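Local coordinates for FEZ-1 protein (Fluoribacter gormanii, PDB 5WCK) that probably hydrolyses beta-lactam antibiotics as a monomeric subclass B3 metallo-beta-lactamase with two zinc ions in its active site, at residues A[254-257]-A[258-262]. The protein carries 2 engineered substitutions. Numbering follows the deposited sequence.
Sequences YTEL and KKQET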
loop_
_atom_site.group_PDB
_atom_site.type_symbol
_atom_site.label_atom_id
_atom_site.label_comp_id
_atom_site.label_asym_id
_atom_site.label_seq_id
_atom_site.Cartn_x
_atom_site.Cartn_y
_atom_site.Cartn_z
ATOM N N TYR A 254 -15.634 -8.657 -11.289
ATOM C CA TYR A 254 -16.686 -9.503 -11.851
ATOM C C TYR A 254 -16.796 -9.348 -13.367
ATOM O O TYR A 254 -17.138 -10.308 -14.063
ATOM C CB TYR A 254 -18.017 -9.304 -11.129
ATOM C CG TYR A 254 -18.131 -10.140 -9.881
ATOM C CD1 TYR A 254 -18.569 -11.452 -9.943
ATOM C CD2 TYR A 254 -17.716 -9.660 -8.655
ATOM C CE1 TYR A 254 -18.639 -12.242 -8.814
ATOM C CE2 TYR A 254 -17.775 -10.432 -7.518
ATOM C CZ TYR A 254 -18.239 -11.727 -7.598
ATOM O OH TYR A 254 -18.296 -12.470 -6.469
ATOM N N THR A 255 -16.497 -8.160 -13.892
ATOM C CA THR A 255 -16.443 -7.959 -15.329
ATOM C C THR A 255 -15.343 -8.843 -15.947
ATOM O O THR A 255 -15.545 -9.440 -17.032
ATOM C CB THR A 255 -16.240 -6.482 -15.683
ATOM O OG1 THR A 255 -17.420 -5.799 -15.260
ATOM C CG2 THR A 255 -16.027 -6.279 -17.172
ATOM N N GLU A 256 -14.176 -8.885 -15.309
ATOM C CA GLU A 256 -13.047 -9.673 -15.826
ATOM C C GLU A 256 -13.356 -11.168 -15.682
ATOM O O GLU A 256 -13.038 -11.962 -16.557
ATOM C CB GLU A 256 -11.735 -9.299 -15.139
ATOM C CG GLU A 256 -10.543 -10.049 -15.666
ATOM C CD GLU A 256 -10.213 -9.891 -17.150
ATOM O OE1 GLU A 256 -9.490 -10.784 -17.674
ATOM O OE2 GLU A 256 -10.651 -8.876 -17.774
ATOM N N LEU A 257 -14.008 -11.545 -14.578
ATOM C CA LEU A 257 -14.404 -12.914 -14.382
ATOM C C LEU A 257 -15.394 -13.340 -15.468
ATOM O O LEU A 257 -15.231 -14.406 -16.088
ATOM C CB LEU A 257 -14.974 -13.077 -12.975
ATOM C CG LEU A 257 -15.443 -14.492 -12.639
ATOM C CD1 LEU A 257 -14.257 -15.446 -12.499
ATOM C CD2 LEU A 257 -16.269 -14.478 -11.381
ATOM N N LYS A 258 -16.393 -12.496 -15.736
ATOM C CA LYS A 258 -17.361 -12.741 -16.835
ATOM C C LYS A 258 -16.615 -12.939 -18.162
ATOM O O LYS A 258 -16.939 -13.829 -18.967
ATOM C CB LYS A 258 -18.344 -11.566 -16.911
ATOM C CG LYS A 258 -19.244 -11.546 -18.132
ATOM C CD LYS A 258 -20.292 -10.478 -18.092
ATOM C CE LYS A 258 -21.087 -10.372 -19.377
ATOM N NZ LYS A 258 -20.292 -9.814 -20.497
ATOM N N LYS A 259 -15.643 -12.066 -18.451
ATOM C CA LYS A 259 -14.897 -12.181 -19.726
ATOM C C LYS A 259 -14.190 -13.539 -19.794
ATOM O O LYS A 259 -14.189 -14.227 -20.842
ATOM C CB LYS A 259 -13.918 -11.008 -19.845
ATOM C CG LYS A 259 -13.152 -10.983 -21.149
ATOM C CD LYS A 259 -12.353 -9.710 -21.335
ATOM C CE LYS A 259 -11.757 -9.620 -22.715
ATOM N NZ LYS A 259 -11.068 -8.320 -22.886
ATOM N N GLN A 260 -13.583 -13.962 -18.683
ATOM C CA GLN A 260 -12.800 -15.211 -18.682
ATOM C C GLN A 260 -13.708 -16.444 -18.765
ATOM O O GLN A 260 -13.308 -17.474 -19.330
ATOM C CB GLN A 260 -11.827 -15.237 -17.507
ATOM C CG GLN A 260 -10.729 -14.194 -17.654
ATOM C CD GLN A 260 -9.616 -14.351 -16.645
ATOM O OE1 GLN A 260 -9.375 -15.454 -16.139
ATOM N NE2 GLN A 260 -8.940 -13.246 -16.336
ATOM N N GLU A 261 -14.921 -16.359 -18.208
ATOM C CA GLU A 261 -15.837 -17.487 -18.163
ATOM C C GLU A 261 -16.726 -17.562 -19.409
ATOM O O GLU A 261 -17.211 -18.657 -19.727
ATOM C CB GLU A 261 -16.708 -17.373 -16.924
ATOM C CG GLU A 261 -15.931 -17.613 -15.654
ATOM C CD GLU A 261 -16.768 -17.662 -14.416
ATOM O OE1 GLU A 261 -17.634 -16.789 -14.235
ATOM O OE2 GLU A 261 -16.552 -18.600 -13.627
ATOM N N THR A 262 -17.019 -16.437 -20.063
ATOM C CA THR A 262 -18.085 -16.438 -21.091
ATOM C C THR A 262 -17.647 -15.760 -22.392
ATOM O O THR A 262 -18.412 -15.772 -23.346
ATOM C CB THR A 262 -19.364 -15.743 -20.605
ATOM O OG1 THR A 262 -19.173 -14.335 -20.470
ATOM C CG2 THR A 262 -19.864 -16.299 -19.294
HETATM O O HOH W 1 -9.401 -7.827 -19.942
#
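E256 and Q260, one turn apart near the C-terminal end of helix 239-262, illustrate an i to i+4 side-chain hydrogen bond laid over the regular alpha-helical backbone ladder. In that ladder the amide nitrogens of K258, K259, Q260 and E261 each bond to the carbonyl oxygen four residues earlier, from Y254 O through L257 O.

The side-chain bond is short and almost straight: Q260 NE2 lies 2.9 Å from E256 OE1, with an N-H...O angle of 175°. OE1 accepts through its anti lone pair and sits in the plane of the amide, although carboxylate and amide planes are turned 75° apart. Starting with CG anti to the backbone N (chi1 -178°), the E256 chain then bends at chi2, which swings the carboxylate toward the following turn. Both polar atoms of the Q260 amide also have partners outside the helix, OE1 accepting from L183 N and NE2 donating to Y181 O as well, so this amide ties the helix to the loop at Y181 and L183. The other carboxylate oxygen, E256 OE2, accepts from a water at 2.7 Å; the same water accepts only a weak bond from K259 NZ, which stands 5.2 Å from E256 OE2, too far for a direct salt bridge.

The buried L257 makes van der Waals contact with E261: its CG lies 3.6 Å from E261 OE1, and its CD1 3.9 Å from E261 CD.

Toward the C-terminus, K258 O accepts from T262 N at 2.8 Å and, on the opposite face of its carbonyl plane, from T262 OG1 at 2.7 Å, a donor lying well out of that plane.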